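Long-range contacts in putative succinylglutamate desuccinylase / aspartoacylase (Shewanella amazonensis, PDB 3FMC), which is of unproven function but probably acts as a zinc-dependent hydrolase on ester bonds: residues P175-H180 / V342-F347; K179-P184 / P197-I202; L287-K292 / M362-E367. All coordinates share one frame; numbering follows the deposited sequence.

Contact 1: residues P175-H180 / V342-F347; sequences PKSCKH and VPILHF
I344 and H180 make the tight end of this contact. The methyl CG2 of I344 sits over the centre of the H180 ring, 3.3 Å from its centroid and 15° off the ring normal. This is a CH-pi contact. H180 CG lies between the backbone N and the carbonyl carbon, chi1 60°, which starts the ring toward I344. The ring is also held at its edge. H180 ND1 donates to C178 O in the plane of the ring but from above the carbonyl plane, whereas S177 OG donates to the same oxygen on a lone pair. Each bond is likely to limit the turn of its own donor.

The backbones pair as antiparallel strands. C178 N to I344 O is 2.9 Å and nearly straight at 166°. H346 N to K176 O is also 2.9 Å, but the bond from K176 N to H346 O is weak. S177 CB and L345 CB, of a non-hydrogen-bonded pair, are 3.6 Å apart. L345 CD1 meets P175 CG at 3.8 Å.

The side of K176 and H346 is looser and more open to solvent. K176 CB lies over one face of the H346 ring, 3.8 Å from the centroid and displaced toward the rim. H346 ND1 donates to F347 O at 2.7 Å. One water joins K176 NZ to that same oxygen. An alanine in place of H346 removes the ring under K176 CB and the ND1 donor, and would probably set the K176 chain freer to turn, with F347 O left to the water.

I344 and L345 both face K360 in a classic beta bulge. The contact joins strand 176-184 to strand 341-346, which also pairs with strand 357-363. Y290 of strand 290-294 touches H180, I344 and L345, while Y303 stacks on the H346 ring.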
loop_
_atom_site.group_PDB
_atom_site.type_symbol
_atom_site.label_atom_id
_atom_site.label_comp_id
_atom_site.label_asym_id
_atom_site.label_seq_id
_atom_site.Cartn_x
_atom_site.Cartn_y
_atom_site.Cartn_z
ATOM N N PRO C 175 6.419 -13.457 -12.005
ATOM C CA PRO C 175 6.313 -13.490 -10.537
ATOM C C PRO C 175 7.059 -14.728 -10.030
ATOM O O PRO C 175 8.207 -14.591 -9.654
ATOM C CB PRO C 175 4.801 -13.500 -10.290
ATOM C CG PRO C 175 4.214 -14.133 -11.536
ATOM C CD PRO C 175 5.111 -13.702 -12.676
ATOM N N LYS C 176 6.407 -15.883 -9.927
ATOM C CA LYS C 176 7.124 -17.184 -9.737
ATOM C C LYS C 176 7.031 -17.721 -11.151
ATOM O O LYS C 176 5.940 -18.061 -11.630
ATOM C CB LYS C 176 6.457 -18.099 -8.752
ATOM C CG LYS C 176 6.353 -17.510 -7.357
ATOM C CD LYS C 176 7.699 -17.316 -6.657
ATOM C CE LYS C 176 7.457 -16.935 -5.198
ATOM N NZ LYS C 176 6.721 -18.041 -4.476
ATOM N N SER C 177 8.159 -17.739 -11.862
ATOM C CA SER C 177 8.100 -17.984 -13.296
ATOM C C SER C 177 9.309 -18.713 -13.880
ATOM O O SER C 177 10.408 -18.607 -13.377
ATOM C CB SER C 177 7.985 -16.627 -13.990
ATOM O OG SER C 177 7.908 -16.654 -15.393
ATOM N N CYS C 178 9.070 -19.391 -14.994
ATOM C CA CYS C 178 10.166 -19.952 -15.767
ATOM C C CYS C 178 10.602 -18.873 -16.748
ATOM O O CYS C 178 9.996 -17.803 -16.843
ATOM C CB CYS C 178 9.743 -21.255 -16.502
ATOM S SG CYS C 178 8.633 -21.072 -17.806
ATOM N N LYS C 179 11.716 -19.119 -17.438
ATOM C CA LYS C 179 12.198 -18.192 -18.471
ATOM C C LYS C 179 11.334 -18.387 -19.730
ATOM O O LYS C 179 11.088 -19.506 -20.196
ATOM C CB LYS C 179 13.681 -18.470 -18.807
ATOM C CG LYS C 179 14.560 -18.424 -17.618
ATOM C CD LYS C 179 16.032 -18.564 -17.982
ATOM C CE LYS C 179 16.872 -18.586 -16.755
ATOM N NZ LYS C 179 18.302 -18.723 -17.099
ATOM N N HIS C 180 10.870 -17.281 -20.264
ATOM C CA HIS C 180 10.057 -17.250 -21.447
ATOM C C HIS C 180 10.340 -15.998 -22.263
ATOM O O HIS C 180 10.952 -15.039 -21.791
ATOM C CB HIS C 180 8.553 -17.507 -21.184
ATOM C CG HIS C 180 7.889 -16.532 -20.254
ATOM N ND1 HIS C 180 8.138 -16.508 -18.892
ATOM C CD2 HIS C 180 6.915 -15.630 -20.476
ATOM C CE1 HIS C 180 7.359 -15.599 -18.334
ATOM N NE2 HIS C 180 6.613 -15.049 -19.278
ATOM N N VAL C 342 1.478 -25.834 -20.684
ATOM C CA VAL C 342 2.698 -25.615 -19.912
ATOM C C VAL C 342 2.526 -24.396 -18.989
ATOM O O VAL C 342 2.472 -23.287 -19.487
ATOM C CB VAL C 342 3.925 -25.319 -20.818
ATOM C CG1 VAL C 342 5.173 -25.163 -19.953
ATOM C CG2 VAL C 342 4.182 -26.483 -21.791
ATOM N N PRO C 343 2.412 -24.624 -17.685
ATOM C CA PRO C 343 2.353 -23.503 -16.735
ATOM C C PRO C 343 3.664 -22.733 -16.810
ATOM O O PRO C 343 4.746 -23.345 -16.717
ATOM C CB PRO C 343 2.153 -24.200 -15.379
ATOM C CG PRO C 343 2.608 -25.550 -15.571
ATOM C CD PRO C 343 2.320 -25.922 -16.993
ATOM N N ILE C 344 3.569 -21.425 -17.075
ATOM C CA ILE C 344 4.756 -20.550 -17.190
ATOM C C ILE C 344 5.064 -19.855 -15.875
ATOM O O ILE C 344 6.223 -19.704 -15.451
ATOM C CB ILE C 344 4.549 -19.500 -18.340
ATOM C CG1 ILE C 344 4.394 -20.203 -19.701
ATOM C CG2 ILE C 344 5.663 -18.468 -18.371
ATOM C CD1 ILE C 344 5.549 -21.187 -20.044
ATOM N N LEU C 345 4.001 -19.435 -15.199
ATOM C CA LEU C 345 4.179 -18.656 -13.977
ATOM C C LEU C 345 2.946 -18.840 -13.102
ATOM O O LEU C 345 1.861 -19.190 -13.597
ATOM C CB LEU C 345 4.399 -17.163 -14.339
ATOM C CG LEU C 345 3.313 -16.432 -15.148
ATOM C CD1 LEU C 345 2.193 -15.894 -14.197
ATOM C CD2 LEU C 345 3.783 -15.274 -16.015
ATOM N N HIS C 346 3.135 -18.584 -11.818
ATOM C CA HIS C 346 2.055 -18.609 -10.860
ATOM C C HIS C 346 2.194 -17.461 -9.856
ATOM O O HIS C 346 3.260 -16.850 -9.675
ATOM C CB HIS C 346 1.897 -19.999 -10.181
ATOM C CG HIS C 346 2.961 -20.366 -9.181
ATOM N ND1 HIS C 346 3.152 -19.686 -7.988
ATOM C CD2 HIS C 346 3.827 -21.410 -9.158
ATOM C CE1 HIS C 346 4.110 -20.279 -7.299
ATOM N NE2 HIS C 346 4.518 -21.346 -7.967
ATOM N N PHE C 347 1.097 -17.251 -9.142
ATOM C CA PHE C 347 0.963 -16.180 -8.167
ATOM C C PHE C 347 2.018 -16.335 -7.109
ATOM O O PHE C 347 2.306 -17.456 -6.641
ATOM C CB PHE C 347 -0.458 -16.223 -7.604
ATOM C CG PHE C 347 -0.844 -15.019 -6.779
ATOM C CD1 PHE C 347 -0.874 -13.759 -7.336
ATOM C CD2 PHE C 347 -1.328 -15.202 -5.483
ATOM C CE1 PHE C 347 -1.319 -12.670 -6.586
ATOM C CE2 PHE C 347 -1.757 -14.126 -4.734
ATOM C CZ PHE C 347 -1.739 -12.865 -5.289
HETATM O O HOH W 1 3.995 -18.613 -4.620
#

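Contact 2: residues K179-P184 / P197-I202; sequences KHLYCP and PYTLLI
L181 and C183 carry the backbone pairing with the strand of Y198, L200 and I202. Four hydrogen bonds alternate between the strands. L181 N donates to Y198 O, and L181 O receives L200 N at 2.6 Å. C183 N then donates to L200 O, and C183 O receives I202 N at 2.9 Å. The last donor is tilted 29° from the carbonyl plane. CA-H...O contacts fill in between these bonds, such as T199 CA to L181 O at 3.2 Å.

This is parallel pairing, with the axes of the two short strands 28° apart. It belongs to the catalytic domain of the succinylglutamate desuccinylase/aspartoacylase family, a member of the zinc exopeptidase clan. Strand 237-243 pairs antiparallel with strand 176-184, and strand 283-286 extends the pairing beyond strand 198-202.

The side-chain contacts divide between two faces. On the face of Y182, L200 and I202, the tyrosine and L200 lie side by side and point the same way. L200 CD1 reaches Y182 CE2 at 3.3 Å and approaches CZ and OH as well. I202 CG2 comes to the edge of the same ring, in its plane, 3.7 Å from Y182 CD2. This methyl is anti to its own carbonyl carbon, which leaves it on the side of the ring edge. F215 of helix 210-227 touches P184 and I202.

On the other face, L181 and T199 also run side by side, with L181 CD2 near T199 OG1. The methyl CG2 of T199 instead meets C183 CB at 3.6 Å. C183 CB also has L201 CD2 as an apolar neighbour, at 4.2 Å. At the start of the pairing, P197 CD packs 3.6 Å from K179 O, an oxygen buried without a polar partner.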
loop_
_atom_site.group_PDB
_atom_site.type_symbol
_atom_site.label_atom_id
_atom_site.label_comp_id
_atom_site.label_asym_id
_atom_site.label_seq_id
_atom_site.Cartn_x
_atom_site.Cartn_y
_atom_site.Cartn_z
ATOM N N LYS C 179 11.716 -19.119 -17.438
ATOM C CA LYS C 179 12.198 -18.192 -18.471
ATOM C C LYS C 179 11.334 -18.387 -19.730
ATOM O O LYS C 179 11.088 -19.506 -20.196
ATOM C CB LYS C 179 13.681 -18.470 -18.807
ATOM C CG LYS C 179 14.560 -18.424 -17.618
ATOM C CD LYS C 179 16.032 -18.564 -17.982
ATOM C CE LYS C 179 16.872 -18.586 -16.755
ATOM N NZ LYS C 179 18.302 -18.723 -17.099
ATOM N N HIS C 180 10.870 -17.281 -20.264
ATOM C CA HIS C 180 10.057 -17.250 -21.447
ATOM C C HIS C 180 10.340 -15.998 -22.263
ATOM O O HIS C 180 10.952 -15.039 -21.791
ATOM C CB HIS C 180 8.553 -17.507 -21.184
ATOM C CG HIS C 180 7.889 -16.532 -20.254
ATOM N ND1 HIS C 180 8.138 -16.508 -18.892
ATOM C CD2 HIS C 180 6.915 -15.630 -20.476
ATOM C CE1 HIS C 180 7.359 -15.599 -18.334
ATOM N NE2 HIS C 180 6.613 -15.049 -19.278
ATOM N N LEU C 181 9.884 -16.023 -23.488
ATOM C CA LEU C 181 10.156 -14.965 -24.450
ATOM C C LEU C 181 8.948 -14.570 -25.239
ATOM O O LEU C 181 8.157 -15.440 -25.657
ATOM C CB LEU C 181 11.196 -15.471 -25.436
ATOM C CG LEU C 181 11.678 -14.657 -26.644
ATOM C CD1 LEU C 181 12.515 -13.406 -26.243
ATOM C CD2 LEU C 181 12.511 -15.542 -27.652
ATOM N N TYR C 182 8.775 -13.267 -25.389
ATOM C CA TYR C 182 7.815 -12.713 -26.320
ATOM C C TYR C 182 8.598 -12.326 -27.596
ATOM O O TYR C 182 9.629 -11.576 -27.564
ATOM C CB TYR C 182 7.057 -11.524 -25.787
ATOM C CG TYR C 182 6.123 -11.821 -24.631
ATOM C CD1 TYR C 182 6.584 -11.912 -23.329
ATOM C CD2 TYR C 182 4.766 -11.979 -24.853
ATOM C CE1 TYR C 182 5.716 -12.168 -22.269
ATOM C CE2 TYR C 182 3.928 -12.267 -23.854
ATOM C CZ TYR C 182 4.366 -12.346 -22.555
ATOM O OH TYR C 182 3.444 -12.592 -21.557
ATOM N N CYS C 183 8.079 -12.820 -28.710
ATOM C CA CYS C 183 8.715 -12.696 -30.015
ATOM C C CYS C 183 7.628 -12.416 -31.037
ATOM O O CYS C 183 6.638 -13.157 -31.090
ATOM C CB CYS C 183 9.424 -13.995 -30.355
ATOM S SG CYS C 183 10.410 -13.884 -31.894
ATOM N N PRO C 184 7.786 -11.361 -31.850
ATOM C CA PRO C 184 6.805 -11.048 -32.884
ATOM C C PRO C 184 6.819 -12.116 -33.957
ATOM O O PRO C 184 7.876 -12.686 -34.248
ATOM C CB PRO C 184 7.292 -9.745 -33.491
ATOM C CG PRO C 184 8.486 -9.328 -32.664
ATOM C CD PRO C 184 8.906 -10.405 -31.797
ATOM N N PRO C 197 13.377 -21.684 -23.153
ATOM C CA PRO C 197 12.595 -22.863 -23.565
ATOM C C PRO C 197 11.202 -22.578 -24.121
ATOM O O PRO C 197 10.706 -23.355 -24.912
ATOM C CB PRO C 197 12.562 -23.711 -22.275
ATOM C CG PRO C 197 12.667 -22.744 -21.148
ATOM C CD PRO C 197 13.557 -21.618 -21.691
ATOM N N TYR C 198 10.573 -21.459 -23.732
ATOM C CA TYR C 198 9.182 -21.175 -24.131
ATOM C C TYR C 198 9.002 -19.794 -24.704
ATOM O O TYR C 198 9.379 -18.795 -24.083
ATOM C CB TYR C 198 8.260 -21.407 -22.917
ATOM C CG TYR C 198 8.222 -22.878 -22.506
ATOM C CD1 TYR C 198 7.512 -23.800 -23.277
ATOM C CD2 TYR C 198 8.948 -23.356 -21.440
ATOM C CE1 TYR C 198 7.511 -25.144 -22.968
ATOM C CE2 TYR C 198 8.915 -24.717 -21.109
ATOM C CZ TYR C 198 8.200 -25.591 -21.897
ATOM O OH TYR C 198 8.135 -26.950 -21.608
ATOM N N THR C 199 8.410 -19.725 -25.889
ATOM C CA THR C 199 8.237 -18.461 -26.583
ATOM C C THR C 199 6.762 -18.212 -26.967
ATOM O O THR C 199 6.084 -19.090 -27.478
ATOM C CB THR C 199 9.113 -18.395 -27.868
ATOM O OG1 THR C 199 10.552 -18.617 -27.552
ATOM C CG2 THR C 199 8.881 -17.078 -28.605
ATOM N N LEU C 200 6.301 -16.993 -26.709
ATOM C CA LEU C 200 4.984 -16.511 -27.122
ATOM C C LEU C 200 5.188 -15.706 -28.394
ATOM O O LEU C 200 5.947 -14.723 -28.403
ATOM C CB LEU C 200 4.356 -15.610 -26.043
ATOM C CG LEU C 200 3.944 -16.355 -24.774
ATOM C CD1 LEU C 200 3.792 -15.518 -23.554
ATOM C CD2 LEU C 200 2.661 -17.149 -25.076
ATOM N N LEU C 201 4.575 -16.159 -29.485
ATOM C CA LEU C 201 4.597 -15.460 -30.775
ATOM C C LEU C 201 3.447 -14.471 -30.808
ATOM O O LEU C 201 2.260 -14.838 -30.674
ATOM C CB LEU C 201 4.533 -16.470 -31.932
ATOM C CG LEU C 201 5.680 -17.485 -32.035
ATOM C CD1 LEU C 201 5.388 -18.567 -33.070
ATOM C CD2 LEU C 201 7.000 -16.780 -32.342
ATOM N N ILE C 202 3.789 -13.188 -30.989
ATOM C CA ILE C 202 2.824 -12.104 -30.829
ATOM C C ILE C 202 2.560 -11.359 -32.131
ATOM O O ILE C 202 3.459 -11.205 -32.974
ATOM C CB ILE C 202 3.226 -11.157 -29.620
ATOM C CG1 ILE C 202 4.424 -10.253 -29.944
ATOM C CG2 ILE C 202 3.496 -11.966 -28.316
ATOM C CD1 ILE C 202 4.666 -9.220 -28.812
#

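Contact 3: residues L287-K292 / M362-E367; sequences LKNYRK and MTKVFE
N289 O is gripped twice by T363. T363 OG1 donates to N289 O at 2.6 Å, on a lone pair and in the carbonyl plane. T363 N donates to N289 O at 3.0 Å, tilted 32° from that plane. T363 OG1 stands between its own backbone N and carbonyl carbon, chi1 67°, which brings the hydroxyl to the same acceptor as the N-H.

Waters extend this polar patch. One accepts from R291 NH1 and donates to T363 OG1. A second accepts from N289 ND2 and donates to K364 O. N289 and K364 cross at about a right angle, with K364 CD 3.4 Å from N289 OD1. The lysine's charged end has its partner elsewhere, in a salt bridge to E339. R291 CG lies 3.8 Å from T363 CG2, and R291 makes a cation-pi contact with W146 of the third subunit.

The inner side is apolar. Y290 and M362, a selenomethionine, form an antiparallel non-hydrogen-bonded pair. Y290 CD1 meets M362 CG at 3.7 Å. Both residues also touch L200 and I344.

The carbonyl of N289, just before strand 290-294, and the Y290-M362 pair join this strand to strand 357-363. The OG1 bond, with the water that donates to OG1, is likely to fix the hydroxyl, while the bond from T363 N holds the backbone. A carbonyl oxygen that accepts two hydrogen bonds thus stands beside an apolar pair, with waters on the polar side.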
loop_
_atom_site.group_PDB
_atom_site.type_symbol
_atom_site.label_atom_id
_atom_site.label_comp_id
_atom_site.label_asym_id
_atom_site.label_seq_id
_atom_site.Cartn_x
_atom_site.Cartn_y
_atom_site.Cartn_z
ATOM N N LEU C 287 0.108 -16.150 -29.094
ATOM C CA LEU C 287 -0.318 -15.414 -27.905
ATOM C C LEU C 287 -1.753 -15.688 -27.494
ATOM O O LEU C 287 -2.044 -15.755 -26.286
ATOM C CB LEU C 287 -0.121 -13.930 -28.117
ATOM C CG LEU C 287 -0.468 -13.008 -26.947
ATOM C CD1 LEU C 287 0.458 -13.251 -25.738
ATOM C CD2 LEU C 287 -0.445 -11.547 -27.457
ATOM N N LYS C 288 -2.633 -15.851 -28.471
ATOM C CA LYS C 288 -4.064 -16.136 -28.192
ATOM C C LYS C 288 -4.270 -17.435 -27.389
ATOM O O LYS C 288 -5.301 -17.621 -26.727
ATOM C CB LYS C 288 -4.884 -16.184 -29.486
ATOM C CG LYS C 288 -4.630 -17.426 -30.322
ATOM C CD LYS C 288 -5.450 -17.479 -31.609
ATOM C CE LYS C 288 -5.046 -18.761 -32.385
ATOM N NZ LYS C 288 -5.587 -18.867 -33.779
ATOM N N ASN C 289 -3.290 -18.341 -27.444
ATOM C CA ASN C 289 -3.361 -19.601 -26.712
ATOM C C ASN C 289 -2.691 -19.597 -25.319
ATOM O O ASN C 289 -2.586 -20.624 -24.657
ATOM C CB ASN C 289 -2.811 -20.701 -27.617
ATOM C CG ASN C 289 -3.689 -20.935 -28.815
ATOM O OD1 ASN C 289 -4.909 -20.810 -28.708
ATOM N ND2 ASN C 289 -3.093 -21.247 -29.965
ATOM N N TYR C 290 -2.272 -18.410 -24.884
ATOM C CA TYR C 290 -1.685 -18.175 -23.561
ATOM C C TYR C 290 -2.859 -17.789 -22.653
ATOM O O TYR C 290 -3.477 -16.736 -22.854
ATOM C CB TYR C 290 -0.618 -17.077 -23.647
ATOM C CG TYR C 290 0.269 -16.877 -22.430
ATOM C CD1 TYR C 290 0.742 -17.948 -21.685
ATOM C CD2 TYR C 290 0.680 -15.586 -22.051
ATOM C CE1 TYR C 290 1.580 -17.746 -20.571
ATOM C CE2 TYR C 290 1.543 -15.376 -20.983
ATOM C CZ TYR C 290 2.000 -16.455 -20.247
ATOM O OH TYR C 290 2.854 -16.276 -19.177
ATOM N N ARG C 291 -3.203 -18.679 -21.738
ATOM C CA ARG C 291 -4.384 -18.589 -20.886
ATOM C C ARG C 291 -4.106 -18.259 -19.420
ATOM O O ARG C 291 -3.116 -18.708 -18.848
ATOM C CB ARG C 291 -5.095 -19.956 -20.924
ATOM C CG ARG C 291 -5.346 -20.500 -22.339
ATOM C CD ARG C 291 -6.130 -19.560 -23.210
ATOM N NE ARG C 291 -7.459 -19.232 -22.674
ATOM C CZ ARG C 291 -8.559 -19.986 -22.814
ATOM N NH1 ARG C 291 -8.522 -21.149 -23.466
ATOM N NH2 ARG C 291 -9.717 -19.580 -22.281
ATOM N N LYS C 292 -5.035 -17.527 -18.819
ATOM C CA LYS C 292 -4.986 -17.122 -17.432
ATOM C C LYS C 292 -5.966 -18.012 -16.657
ATOM O O LYS C 292 -7.165 -18.086 -16.979
ATOM C CB LYS C 292 -5.386 -15.655 -17.294
ATOM C CG LYS C 292 -4.487 -14.680 -18.028
ATOM C CD LYS C 292 -5.077 -13.290 -18.061
ATOM C CE LYS C 292 -4.338 -12.353 -18.949
ATOM N NZ LYS C 292 -4.875 -10.928 -18.869
HETATM N N MSE C 362 0.660 -21.757 -21.199
HETATM C CA MSE C 362 0.668 -21.847 -22.658
HETATM C C MSE C 362 -0.043 -23.135 -23.037
HETATM O O MSE C 362 0.229 -24.193 -22.446
HETATM C CB MSE C 362 2.105 -21.908 -23.215
HETATM C CG MSE C 362 2.845 -20.667 -22.941
HETATM SE SE MSE C 362 4.600 -20.696 -23.841
HETATM C CE MSE C 362 5.314 -19.026 -23.162
ATOM N N THR C 363 -0.988 -23.023 -23.946
ATOM C CA THR C 363 -1.714 -24.151 -24.462
ATOM C C THR C 363 -1.422 -24.231 -25.982
ATOM O O THR C 363 -0.904 -23.269 -26.613
ATOM C CB THR C 363 -3.240 -24.010 -24.233
ATOM O OG1 THR C 363 -3.756 -22.930 -25.022
ATOM C CG2 THR C 363 -3.525 -23.792 -22.742
ATOM N N LYS C 364 -1.763 -25.382 -26.571
ATOM C CA LYS C 364 -1.557 -25.591 -28.034
ATOM C C LYS C 364 -0.079 -25.280 -28.389
ATOM O O LYS C 364 0.247 -24.638 -29.397
ATOM C CB LYS C 364 -2.549 -24.783 -28.838
ATOM C CG LYS C 364 -4.018 -25.197 -28.504
ATOM C CD LYS C 364 -4.980 -24.202 -29.107
ATOM C CE LYS C 364 -6.441 -24.659 -29.027
ATOM N NZ LYS C 364 -6.667 -25.355 -27.755
ATOM N N VAL C 365 0.787 -25.824 -27.560
ATOM C CA VAL C 365 2.225 -25.630 -27.671
ATOM C C VAL C 365 2.834 -26.531 -28.736
ATOM O O VAL C 365 2.416 -27.683 -28.910
ATOM C CB VAL C 365 2.884 -25.880 -26.303
ATOM C CG1 VAL C 365 4.405 -25.871 -26.418
ATOM C CG2 VAL C 365 2.370 -24.826 -25.261
ATOM N N PHE C 366 3.818 -26.011 -29.463
ATOM C CA PHE C 366 4.511 -26.818 -30.446
ATOM C C PHE C 366 5.983 -26.532 -30.428
ATOM O O PHE C 366 6.418 -25.489 -29.946
ATOM C CB PHE C 366 3.942 -26.528 -31.811
ATOM C CG PHE C 366 3.995 -25.113 -32.180
ATOM C CD1 PHE C 366 5.063 -24.609 -32.940
ATOM C CD2 PHE C 366 2.932 -24.248 -31.863
ATOM C CE1 PHE C 366 5.066 -23.255 -33.333
ATOM C CE2 PHE C 366 2.953 -22.880 -32.246
ATOM C CZ PHE C 366 4.026 -22.405 -32.988
ATOM N N GLU C 367 6.775 -27.472 -30.931
ATOM C CA GLU C 367 8.220 -27.265 -30.987
ATOM C C GLU C 367 8.528 -26.259 -32.106
ATOM O O GLU C 367 7.964 -26.309 -33.214
ATOM C CB GLU C 367 8.975 -28.586 -31.173
ATOM C CG GLU C 367 10.466 -28.386 -31.240
ATOM C CD GLU C 367 11.230 -29.695 -31.135
ATOM O OE1 GLU C 367 10.597 -30.771 -31.298
ATOM O OE2 GLU C 367 12.440 -29.635 -30.847
HETATM O O HOH W 2 -0.205 -22.058 -30.412
HETATM O O HOH W 3 -6.543 -22.676 -24.931
#

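In the fold
Contact 2 is the buried one, and contacts 1 and 3 are partly buried. Contacts 1 and 2 share strand 176-184 and residues K179 and H180. There the strand passes from an antiparallel partner, 341-346, to a parallel one, 198-202. Contact 3 holds strand 357-363, the other neighbour of strand 341-346, where V342 N meets M362 O at 2.7 Å. Their apolar sides converge: L200 CD1 and the hydroxyl of Y182 both meet the Y290 ring, and I344 packs on Y198 and M362. The chemistry follows the place. Contact 2 relies on backbone bonds and apolar side chains, while contacts 1 and 3 add waters and contacts to other subunits.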